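Local coordinates for putative S41 protease (Bacteroides fragilis NCTC 9343, PDB 3K50), which is probably a serine peptidase of family S41, hydrolysing peptide bonds, although its substrate and physiological role are unknown, at residues V319-T325 with F364-Y370; L212-F216 with L244-L249; M255-L261 with Q273-P279. All coordinates share one frame; numbering follows the deposited sequence.

Contact 1 of 3, residues V319-T325 with F364-Y370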
loop_
_atom_site.group_PDB
_atom_site.type_symbol
_atom_site.label_atom_id
_atom_site.label_comp_id
_atom_site.label_asym_id
_atom_site.label_seq_id
_atom_site.Cartn_x
_atom_site.Cartn_y
_atom_site.Cartn_z
ATOM N N VAL A 319 -15.457 8.708 -0.071
ATOM C CA VAL A 319 -16.201 7.631 0.550
ATOM C C VAL A 319 -15.248 6.489 0.695
ATOM O O VAL A 319 -14.683 6.060 -0.278
ATOM C CB VAL A 319 -17.403 7.205 -0.350
ATOM C CG1 VAL A 319 -18.041 5.915 0.156
ATOM C CG2 VAL A 319 -18.460 8.391 -0.525
ATOM N N LEU A 320 -15.087 6.003 1.915
ATOM C CA LEU A 320 -14.184 4.938 2.262
ATOM C C LEU A 320 -14.940 3.633 2.413
ATOM O O LEU A 320 -15.896 3.575 3.148
ATOM C CB LEU A 320 -13.443 5.257 3.552
ATOM C CG LEU A 320 -12.624 6.555 3.578
ATOM C CD1 LEU A 320 -11.941 6.684 4.937
ATOM C CD2 LEU A 320 -11.631 6.604 2.396
ATOM N N ILE A 321 -14.486 2.615 1.666
ATOM C CA ILE A 321 -15.089 1.284 1.626
ATOM C C ILE A 321 -14.028 0.248 1.912
ATOM O O ILE A 321 -12.982 0.261 1.298
ATOM C CB ILE A 321 -15.732 1.018 0.243
ATOM C CG1 ILE A 321 -16.947 1.923 0.031
ATOM C CG2 ILE A 321 -16.223 -0.478 0.088
ATOM C CD1 ILE A 321 -17.438 1.925 -1.413
ATOM N N GLY A 322 -14.258 -0.621 2.901
ATOM C CA GLY A 322 -13.243 -1.663 3.237
ATOM C C GLY A 322 -13.116 -1.767 4.735
ATOM O O GLY A 322 -14.121 -1.822 5.402
ATOM N N THR A 323 -11.875 -1.735 5.257
ATOM C CA THR A 323 -11.626 -1.832 6.694
ATOM C C THR A 323 -10.757 -0.647 7.095
ATOM O O THR A 323 -10.206 0.026 6.245
ATOM C CB THR A 323 -11.025 -3.182 7.113
ATOM O OG1 THR A 323 -9.847 -3.475 6.363
ATOM C CG2 THR A 323 -12.071 -4.364 6.952
ATOM N N LYS A 324 -10.622 -0.404 8.377
ATOM C CA LYS A 324 -9.886 0.778 8.864
ATOM C C LYS A 324 -8.434 0.851 8.370
ATOM O O LYS A 324 -7.758 -0.206 8.231
ATOM C CB LYS A 324 -10.026 0.788 10.406
ATOM C CG LYS A 324 -9.415 1.944 11.070
ATOM C CD LYS A 324 -10.116 2.446 12.339
ATOM C CE LYS A 324 -9.653 1.894 13.667
ATOM N NZ LYS A 324 -9.669 3.094 14.681
ATOM N N THR A 325 -7.951 2.065 8.072
ATOM C CA THR A 325 -6.566 2.317 7.621
ATOM C C THR A 325 -5.592 2.172 8.796
ATOM O O THR A 325 -6.009 1.989 9.908
ATOM C CB THR A 325 -6.390 3.692 6.911
ATOM O OG1 THR A 325 -6.611 4.775 7.841
ATOM C CG2 THR A 325 -7.345 3.778 5.740
ATOM N N PHE A 364 -8.399 5.679 9.611
ATOM C CA PHE A 364 -9.681 6.175 9.141
ATOM C C PHE A 364 -10.646 5.007 9.121
ATOM O O PHE A 364 -10.416 4.013 8.434
ATOM C CB PHE A 364 -9.601 6.733 7.725
ATOM C CG PHE A 364 -9.038 8.141 7.630
ATOM C CD1 PHE A 364 -9.795 9.235 8.036
ATOM C CD2 PHE A 364 -7.821 8.371 7.062
ATOM C CE1 PHE A 364 -9.316 10.509 7.884
ATOM C CE2 PHE A 364 -7.326 9.671 6.900
ATOM C CZ PHE A 364 -8.073 10.729 7.334
ATOM N N LYS A 365 -11.751 5.181 9.813
ATOM C CA LYS A 365 -12.813 4.206 9.820
ATOM C C LYS A 365 -13.549 4.227 8.483
ATOM O O LYS A 365 -13.830 5.278 7.937
ATOM C CB LYS A 365 -13.768 4.522 10.967
ATOM C CG LYS A 365 -14.777 3.436 11.210
ATOM C CD LYS A 365 -15.655 3.626 12.486
ATOM C CE LYS A 365 -16.978 4.360 12.227
ATOM N NZ LYS A 365 -18.015 4.110 13.311
ATOM N N PRO A 366 -13.877 3.075 7.940
ATOM C CA PRO A 366 -14.573 3.198 6.664
ATOM C C PRO A 366 -16.003 3.751 6.800
ATOM O O PRO A 366 -16.649 3.585 7.846
ATOM C CB PRO A 366 -14.632 1.735 6.151
ATOM C CG PRO A 366 -14.547 0.869 7.320
ATOM C CD PRO A 366 -13.664 1.655 8.336
ATOM N N THR A 367 -16.488 4.373 5.730
ATOM C CA THR A 367 -17.869 4.811 5.618
ATOM C C THR A 367 -18.737 3.557 5.567
ATOM O O THR A 367 -19.798 3.477 6.199
ATOM C CB THR A 367 -18.114 5.688 4.358
ATOM O OG1 THR A 367 -17.010 6.595 4.140
ATOM C CG2 THR A 367 -19.456 6.482 4.468
ATOM N N TYR A 368 -18.305 2.549 4.818
ATOM C CA TYR A 368 -19.016 1.307 4.757
ATOM C C TYR A 368 -18.029 0.155 4.971
ATOM O O TYR A 368 -17.121 -0.069 4.143
ATOM C CB TYR A 368 -19.694 1.153 3.391
ATOM C CG TYR A 368 -20.638 2.283 3.036
ATOM C CD1 TYR A 368 -20.164 3.430 2.419
ATOM C CD2 TYR A 368 -21.979 2.216 3.315
ATOM C CE1 TYR A 368 -20.978 4.473 2.118
ATOM C CE2 TYR A 368 -22.825 3.264 2.990
ATOM C CZ TYR A 368 -22.312 4.410 2.389
ATOM O OH TYR A 368 -23.120 5.490 2.031
ATOM N N GLU A 369 -18.220 -0.624 6.029
ATOM C CA GLU A 369 -17.263 -1.682 6.353
ATOM C C GLU A 369 -17.511 -2.992 5.618
ATOM O O GLU A 369 -18.594 -3.587 5.747
ATOM C CB GLU A 369 -17.182 -1.946 7.867
ATOM C CG GLU A 369 -16.029 -2.894 8.176
ATOM C CD GLU A 369 -15.650 -2.995 9.625
ATOM O OE1 GLU A 369 -16.251 -2.323 10.503
ATOM O OE2 GLU A 369 -14.718 -3.777 9.875
ATOM N N TYR A 370 -16.501 -3.393 4.834
ATOM C CA TYR A 370 -16.479 -4.623 4.081
ATOM C C TYR A 370 -15.122 -5.298 4.251
ATOM O O TYR A 370 -14.093 -4.740 3.854
ATOM C CB TYR A 370 -16.682 -4.348 2.588
ATOM C CG TYR A 370 -18.106 -4.092 2.200
ATOM C CD1 TYR A 370 -18.655 -2.810 2.262
ATOM C CD2 TYR A 370 -18.916 -5.130 1.724
ATOM C CE1 TYR A 370 -19.974 -2.581 1.910
ATOM C CE2 TYR A 370 -20.229 -4.911 1.397
ATOM C CZ TYR A 370 -20.750 -3.624 1.493
ATOM O OH TYR A 370 -22.053 -3.388 1.148
HETATM O O HOH W 1 -11.323 3.286 5.760
HETATM O O HOH W 2 -12.314 -1.979 10.078
#
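Leu-320 and Phe-364 bury more surface here than any other residues of the two segments, yet their side chains meet chiefly where CD1 of Leu-320 rests 3.6 Å from CB of Phe-364. Beyond it they diverge obliquely, and the phenyl ring swings off to stack with Tyr-360. A chi1 of -58° in Leu-320, with CG beside the backbone N, sends the isobutyl group along the strand's flank to this point, where Ile-309 of helix 304-312 packs on both residues.

The backbone of Leu-320 is gripped from both ends. Its O accepts the amide of Tyr-368 (N to O 3.1 Å) and, weakly, that of Thr-367. Its N donates to OG1 of Thr-367 at 3.0 Å, a side-chain hydroxyl standing where a regular parallel ladder would offer a carbonyl. Phe-364 is clasped by Thr-325 in turn. Phe-364 N gives a very straight bond, 176° at hydrogen, to Thr-325 OG1 at 2.7 Å, while Thr-325 N returns one of 3.2 Å to Phe-364 O. That hydroxyl is also bonded to Glu-306, which helps fix its rotation.

Between these two grips Pro-366 packs its ring against the chain, CG lying 3.3 Å from O of Gly-322. Gly-322, whose positive phi suits glycine, extends the ladder: its N reaches Tyr-368 O at 3.2 Å, and its O receives Tyr-370 N at 2.9 Å.

The result illustrates how a short strand can finish a sheet. Residues 368-369 pair in parallel with 317-322 as the outermost strand of the mixed sheet, an arrangement consistent with the ClpP/crotonase-like core expected of S41 peptidases.

Contact 2 of 3, residues L212-F216 with L244-L249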
loop_
_atom_site.group_PDB
_atom_site.type_symbol
_atom_site.label_atom_id
_atom_site.label_comp_id
_atom_site.label_asym_id
_atom_site.label_seq_id
_atom_site.Cartn_x
_atom_site.Cartn_y
_atom_site.Cartn_z
ATOM N N LEU A 212 1.140 6.770 -14.365
ATOM C CA LEU A 212 -0.079 7.311 -13.694
ATOM C C LEU A 212 -0.748 8.408 -14.549
ATOM O O LEU A 212 -1.966 8.406 -14.734
ATOM C CB LEU A 212 0.240 7.832 -12.279
ATOM C CG LEU A 212 -0.866 8.332 -11.357
ATOM C CD1 LEU A 212 -1.792 7.184 -10.964
ATOM C CD2 LEU A 212 -0.304 8.965 -10.078
ATOM N N ARG A 213 0.049 9.319 -15.100
ATOM C CA ARG A 213 -0.458 10.353 -15.966
ATOM C C ARG A 213 -1.153 9.752 -17.144
ATOM O O ARG A 213 -2.175 10.275 -17.609
ATOM C CB ARG A 213 0.657 11.259 -16.493
ATOM C CG ARG A 213 1.220 12.194 -15.434
ATOM C CD ARG A 213 2.330 13.053 -15.950
ATOM N NE ARG A 213 2.802 13.973 -14.872
ATOM C CZ ARG A 213 3.923 13.832 -14.128
ATOM N NH1 ARG A 213 4.765 12.825 -14.293
ATOM N NH2 ARG A 213 4.210 14.710 -13.168
ATOM N N ARG A 214 -0.575 8.686 -17.670
ATOM C CA ARG A 214 -1.112 8.076 -18.876
ATOM C C ARG A 214 -2.493 7.504 -18.629
ATOM O O ARG A 214 -3.337 7.604 -19.497
ATOM C CB ARG A 214 -0.156 7.003 -19.387
ATOM C CG ARG A 214 -0.562 6.406 -20.746
ATOM C CD ARG A 214 0.610 5.855 -21.560
ATOM N NE ARG A 214 1.528 5.033 -20.773
ATOM C CZ ARG A 214 2.692 5.430 -20.232
ATOM N NH1 ARG A 214 3.194 6.673 -20.361
ATOM N NH2 ARG A 214 3.381 4.547 -19.542
ATOM N N ALA A 215 -2.677 6.875 -17.469
ATOM C CA ALA A 215 -3.937 6.335 -17.021
ATOM C C ALA A 215 -4.979 7.483 -16.921
ATOM O O ALA A 215 -6.114 7.359 -17.406
ATOM C CB ALA A 215 -3.739 5.657 -15.616
ATOM N N PHE A 216 -4.581 8.608 -16.310
ATOM C CA PHE A 216 -5.524 9.737 -16.161
ATOM C C PHE A 216 -5.902 10.366 -17.543
ATOM O O PHE A 216 -7.055 10.722 -17.782
ATOM C CB PHE A 216 -5.006 10.733 -15.132
ATOM C CG PHE A 216 -5.391 10.398 -13.730
ATOM C CD1 PHE A 216 -4.793 9.346 -13.051
ATOM C CD2 PHE A 216 -6.396 11.081 -13.104
ATOM C CE1 PHE A 216 -5.220 9.000 -11.792
ATOM C CE2 PHE A 216 -6.776 10.794 -11.817
ATOM C CZ PHE A 216 -6.198 9.745 -11.157
ATOM N N LEU A 244 0.659 14.617 -6.844
ATOM C CA LEU A 244 0.296 14.415 -8.263
ATOM C C LEU A 244 -1.114 13.780 -8.413
ATOM O O LEU A 244 -1.992 14.329 -9.090
ATOM C CB LEU A 244 1.350 13.544 -8.975
ATOM C CG LEU A 244 1.041 13.104 -10.430
ATOM C CD1 LEU A 244 0.820 14.296 -11.352
ATOM C CD2 LEU A 244 2.073 12.176 -11.014
ATOM N N LEU A 245 -1.324 12.669 -7.701
ATOM C CA LEU A 245 -2.590 11.932 -7.684
ATOM C C LEU A 245 -3.770 12.854 -7.270
ATOM O O LEU A 245 -4.822 12.936 -7.931
ATOM C CB LEU A 245 -2.466 10.733 -6.735
ATOM C CG LEU A 245 -3.677 9.813 -6.644
ATOM C CD1 LEU A 245 -4.124 9.244 -8.076
ATOM C CD2 LEU A 245 -3.457 8.694 -5.611
ATOM N N CYS A 246 -3.610 13.558 -6.163
ATOM C CA CYS A 246 -4.650 14.474 -5.732
ATOM C C CYS A 246 -4.968 15.541 -6.713
ATOM O O CYS A 246 -6.131 15.885 -6.894
ATOM C CB CYS A 246 -4.226 15.166 -4.447
ATOM S SG CYS A 246 -4.208 14.036 -2.999
ATOM N N THR A 247 -3.920 16.099 -7.338
ATOM C CA THR A 247 -4.084 17.196 -8.264
ATOM C C THR A 247 -4.960 16.721 -9.432
ATOM O O THR A 247 -5.799 17.452 -9.937
ATOM C CB THR A 247 -2.673 17.753 -8.671
ATOM O OG1 THR A 247 -2.078 18.451 -7.535
ATOM C CG2 THR A 247 -2.735 18.703 -9.918
HETATM N N MSE A 248 -4.792 15.462 -9.825
HETATM C CA MSE A 248 -5.498 14.950 -10.986
HETATM C C MSE A 248 -6.934 14.464 -10.684
HETATM O O MSE A 248 -7.757 14.382 -11.604
HETATM C CB MSE A 248 -4.649 13.888 -11.693
HETATM C CG MSE A 248 -3.391 14.426 -12.397
HETATM SE SE MSE A 248 -2.455 13.296 -13.633
HETATM C CE MSE A 248 -2.043 11.921 -12.444
ATOM N N LEU A 249 -7.261 14.189 -9.425
ATOM C CA LEU A 249 -8.625 13.752 -9.057
ATOM C C LEU A 249 -9.528 14.922 -8.720
ATOM O O LEU A 249 -10.714 14.862 -8.964
ATOM C CB LEU A 249 -8.593 12.824 -7.831
ATOM C CG LEU A 249 -7.950 11.458 -7.955
ATOM C CD1 LEU A 249 -7.581 10.784 -6.616
ATOM C CD2 LEU A 249 -8.988 10.563 -8.767
#
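The Phe-216 ring takes the methyl of selenomethionine Met-248 over one face: CE sits 4.2 Å from the ring centroid and 27° off the normal, a CH-pi contact. The selenium lies more obliquely, making this a Met-aromatic pair as well. At the ring edge, close to its plane, CD2 of Leu-249 reaches CZ of Phe-216 at 3.8 Å, and CD1 of Leu-245 approaches the same CZ at 3.7 Å from an oblique direction. The second flat group, the guanidinium of Arg-213, has CD2 of Leu-244 centred over one face, 3.9 Å above its plane.

Met-248 bridges the Phe-216 ring and Leu-212. A bend at its last torsion (chi3 -60°) folds CE back, which lets it lie over the ring while touching CG of Leu-212 at 3.9 Å. Leu-212 and Leu-244 run past one another head to tail, their CD2 atoms 4.1 Å apart. Leu-192 and Leu-229 of the neighbouring strands receive Leu-212 and Leu-245, placing both helices against the mixed sheet; the axes of segments 212-216 and 244-249 pass 11.1 Å apart at closest approach, 10° from parallel.

No hydrogen bond spans this contact, so its cohesion is apolar and dispersive. Arg-213 fits into it by dividing its surface: the flat face packs on leucine, while its nitrogens bind Asp-210 and the carbonyl of Leu-281, a pairing that probably offsets the cost of burying its charge.

Contact 3 of 3, residues M255-L261 with Q273-P279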
loop_
_atom_site.group_PDB
_atom_site.type_symbol
_atom_site.label_atom_id
_atom_site.label_comp_id
_atom_site.label_asym_id
_atom_site.label_seq_id
_atom_site.Cartn_x
_atom_site.Cartn_y
_atom_site.Cartn_z
HETATM N N MSE A 255 -7.677 24.118 -8.290
HETATM C CA MSE A 255 -6.310 24.262 -8.665
HETATM C C MSE A 255 -5.706 25.427 -7.917
HETATM O O MSE A 255 -6.335 26.486 -7.800
HETATM C CB MSE A 255 -6.158 24.468 -10.163
HETATM C CG MSE A 255 -6.578 23.264 -11.034
HETATM SE SE MSE A 255 -5.566 21.612 -10.549
HETATM C CE MSE A 255 -6.804 20.750 -9.436
ATOM N N ASN A 256 -4.483 25.188 -7.415
ATOM C CA ASN A 256 -3.640 26.167 -6.722
ATOM C C ASN A 256 -3.993 26.381 -5.265
ATOM O O ASN A 256 -3.297 27.088 -4.579
ATOM C CB ASN A 256 -3.544 27.509 -7.465
ATOM C CG ASN A 256 -2.976 27.379 -8.866
ATOM O OD1 ASN A 256 -3.496 27.962 -9.827
ATOM N ND2 ASN A 256 -1.868 26.702 -8.972
ATOM N N GLN A 257 -5.035 25.715 -4.784
ATOM C CA GLN A 257 -5.392 25.767 -3.373
ATOM C C GLN A 257 -4.461 24.877 -2.561
ATOM O O GLN A 257 -3.867 23.942 -3.088
ATOM C CB GLN A 257 -6.886 25.398 -3.209
ATOM C CG GLN A 257 -7.768 26.478 -3.947
ATOM C CD GLN A 257 -9.253 26.397 -3.703
ATOM O OE1 GLN A 257 -10.067 26.604 -4.622
ATOM N NE2 GLN A 257 -9.616 26.112 -2.504
ATOM N N LEU A 258 -4.358 25.157 -1.263
ATOM C CA LEU A 258 -3.508 24.380 -0.371
ATOM C C LEU A 258 -3.980 22.914 -0.216
ATOM O O LEU A 258 -5.147 22.656 -0.013
ATOM C CB LEU A 258 -3.434 25.051 1.035
ATOM C CG LEU A 258 -2.573 26.343 1.121
ATOM C CD1 LEU A 258 -2.881 27.053 2.466
ATOM C CD2 LEU A 258 -1.026 26.100 0.917
ATOM N N LEU A 259 -3.050 21.972 -0.325
ATOM C CA LEU A 259 -3.363 20.574 -0.226
ATOM C C LEU A 259 -2.799 19.972 1.061
ATOM O O LEU A 259 -3.454 19.207 1.737
ATOM C CB LEU A 259 -2.789 19.811 -1.413
ATOM C CG LEU A 259 -3.000 18.289 -1.344
ATOM C CD1 LEU A 259 -4.461 17.940 -1.563
ATOM C CD2 LEU A 259 -2.039 17.608 -2.343
ATOM N N ALA A 260 -1.531 20.235 1.325
ATOM C CA ALA A 260 -0.842 19.690 2.497
ATOM C C ALA A 260 0.204 20.628 3.038
ATOM O O ALA A 260 0.877 21.363 2.274
ATOM C CB ALA A 260 -0.218 18.320 2.191
ATOM N N LEU A 261 0.345 20.588 4.363
ATOM C CA LEU A 261 1.242 21.463 5.106
ATOM C C LEU A 261 2.192 20.536 5.806
ATOM O O LEU A 261 1.818 19.874 6.759
ATOM C CB LEU A 261 0.453 22.319 6.096
ATOM C CG LEU A 261 -0.733 23.203 5.648
ATOM C CD1 LEU A 261 -1.252 23.931 6.857
ATOM C CD2 LEU A 261 -0.351 24.191 4.520
ATOM N N GLN A 273 7.098 22.731 4.052
ATOM C CA GLN A 273 6.594 22.878 2.699
ATOM C C GLN A 273 5.104 22.950 2.657
ATOM O O GLN A 273 4.451 22.187 3.378
ATOM C CB GLN A 273 6.896 21.654 1.838
ATOM C CG GLN A 273 8.101 21.598 1.122
ATOM C CD GLN A 273 8.109 20.436 0.120
ATOM O OE1 GLN A 273 8.291 19.286 0.503
ATOM N NE2 GLN A 273 7.956 20.755 -1.167
ATOM N N ASP A 274 4.584 23.787 1.741
ATOM C CA ASP A 274 3.143 23.954 1.491
ATOM C C ASP A 274 2.891 23.364 0.111
ATOM O O ASP A 274 3.269 23.961 -0.915
ATOM C CB ASP A 274 2.713 25.454 1.478
ATOM C CG ASP A 274 2.721 26.087 2.859
ATOM O OD1 ASP A 274 2.721 25.297 3.767
ATOM O OD2 ASP A 274 2.636 27.327 3.082
ATOM N N LEU A 275 2.289 22.198 0.066
ATOM C CA LEU A 275 1.925 21.576 -1.220
ATOM C C LEU A 275 0.536 22.054 -1.612
ATOM O O LEU A 275 -0.401 22.103 -0.796
ATOM C CB LEU A 275 1.960 20.065 -1.110
ATOM C CG LEU A 275 3.299 19.437 -0.631
ATOM C CD1 LEU A 275 3.207 17.982 -0.588
ATOM C CD2 LEU A 275 4.527 19.897 -1.512
ATOM N N THR A 276 0.399 22.401 -2.879
ATOM C CA THR A 276 -0.876 22.760 -3.442
ATOM C C THR A 276 -1.391 21.749 -4.468
ATOM O O THR A 276 -0.669 20.834 -4.895
ATOM C CB THR A 276 -0.769 24.103 -4.199
ATOM O OG1 THR A 276 0.060 23.928 -5.387
ATOM C CG2 THR A 276 -0.224 25.179 -3.286
ATOM N N PHE A 277 -2.657 21.927 -4.857
ATOM C CA PHE A 277 -3.182 21.258 -6.013
ATOM C C PHE A 277 -2.444 22.010 -7.131
ATOM O O PHE A 277 -2.755 23.158 -7.421
ATOM C CB PHE A 277 -4.694 21.399 -6.137
ATOM C CG PHE A 277 -5.506 20.640 -5.096
ATOM C CD1 PHE A 277 -5.756 19.299 -5.224
ATOM C CD2 PHE A 277 -6.109 21.312 -4.064
ATOM C CE1 PHE A 277 -6.531 18.618 -4.291
ATOM C CE2 PHE A 277 -6.876 20.660 -3.166
ATOM C CZ PHE A 277 -7.091 19.318 -3.255
ATOM N N ASN A 278 -1.433 21.385 -7.740
ATOM C CA ASN A 278 -0.538 22.104 -8.668
ATOM C C ASN A 278 -0.694 21.661 -10.113
ATOM O O ASN A 278 -0.152 20.627 -10.506
ATOM C CB ASN A 278 0.903 21.920 -8.187
ATOM C CG ASN A 278 1.912 22.725 -8.960
ATOM O OD1 ASN A 278 1.632 23.388 -9.990
ATOM N ND2 ASN A 278 3.133 22.679 -8.455
ATOM N N PRO A 279 -1.380 22.478 -10.926
ATOM C CA PRO A 279 -1.672 22.056 -12.278
ATOM C C PRO A 279 -0.466 21.900 -13.193
ATOM O O PRO A 279 -0.540 21.170 -14.191
ATOM C CB PRO A 279 -2.659 23.126 -12.786
ATOM C CG PRO A 279 -2.298 24.363 -12.009
ATOM C CD PRO A 279 -1.899 23.833 -10.635
HETATM O O HOH W 3 -0.063 25.768 -7.325
#
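Leu-275 O accepts two amides from successive residues: Leu-259 N at 2.7 Å, in the carbonyl plane, and Ala-260 N at 3.0 Å, tilted from it. This is the signature of a classic beta bulge, in which Leu-259 and Ala-260 together face Leu-275. Leu-275 N answers with a 2.8 Å bond to Ala-260 O. Past the bulge the ladder continues into the flanking loops, where Phe-277 N donates to Gln-257 O at 2.9 Å and Asn-256 N to Phe-277 O at 2.7 Å. A water joins Asn-256 ND2 to Thr-276 OG1.

Leu-259, one of the two bulge residues, has CG opposite the backbone N (chi1 176°); it stands roughly perpendicular to the Phe-277 side chain and sets CD1 over the ring face, 3.8 Å from the centroid. Farther out, SE of selenomethionine Met-255 meets CB of Pro-279 at 4.0 Å. On the other flank Leu-261 CD2 lies against Asp-274 OD1, an oxygen whose charge is paired with Arg-263.

Backbone bonds thus supply the polar cohesion of this antiparallel hairpin, while the apolar side chain of a bulge residue packs over an aromatic face beside Cys-246 and Met-307 of two adjoining helices.

Overall arrangement
Followed from the N terminus, the three contacts occur in series, each closing its own loop before the next begins; none nests or crosses. Contact 2 comes first, returning the chain through strand 226-230 so that two helices lie together on the mixed sheet. Contact 3 follows almost at once as a local hairpin in a separate antiparallel sheet. These two touch, with centres about 15 Å apart: Thr-247 OG1 probably hydrogen-bonds Asn-278 N, fastening the hairpin to helix 239-249. Contact 1 closes the longest loop and completes the far edge of the mixed sheet. Its nearest atoms remain about 10 Å from contact 2 and 11 Å from contact 3, with helix 304-312 packing on both contact 1 and contact 3.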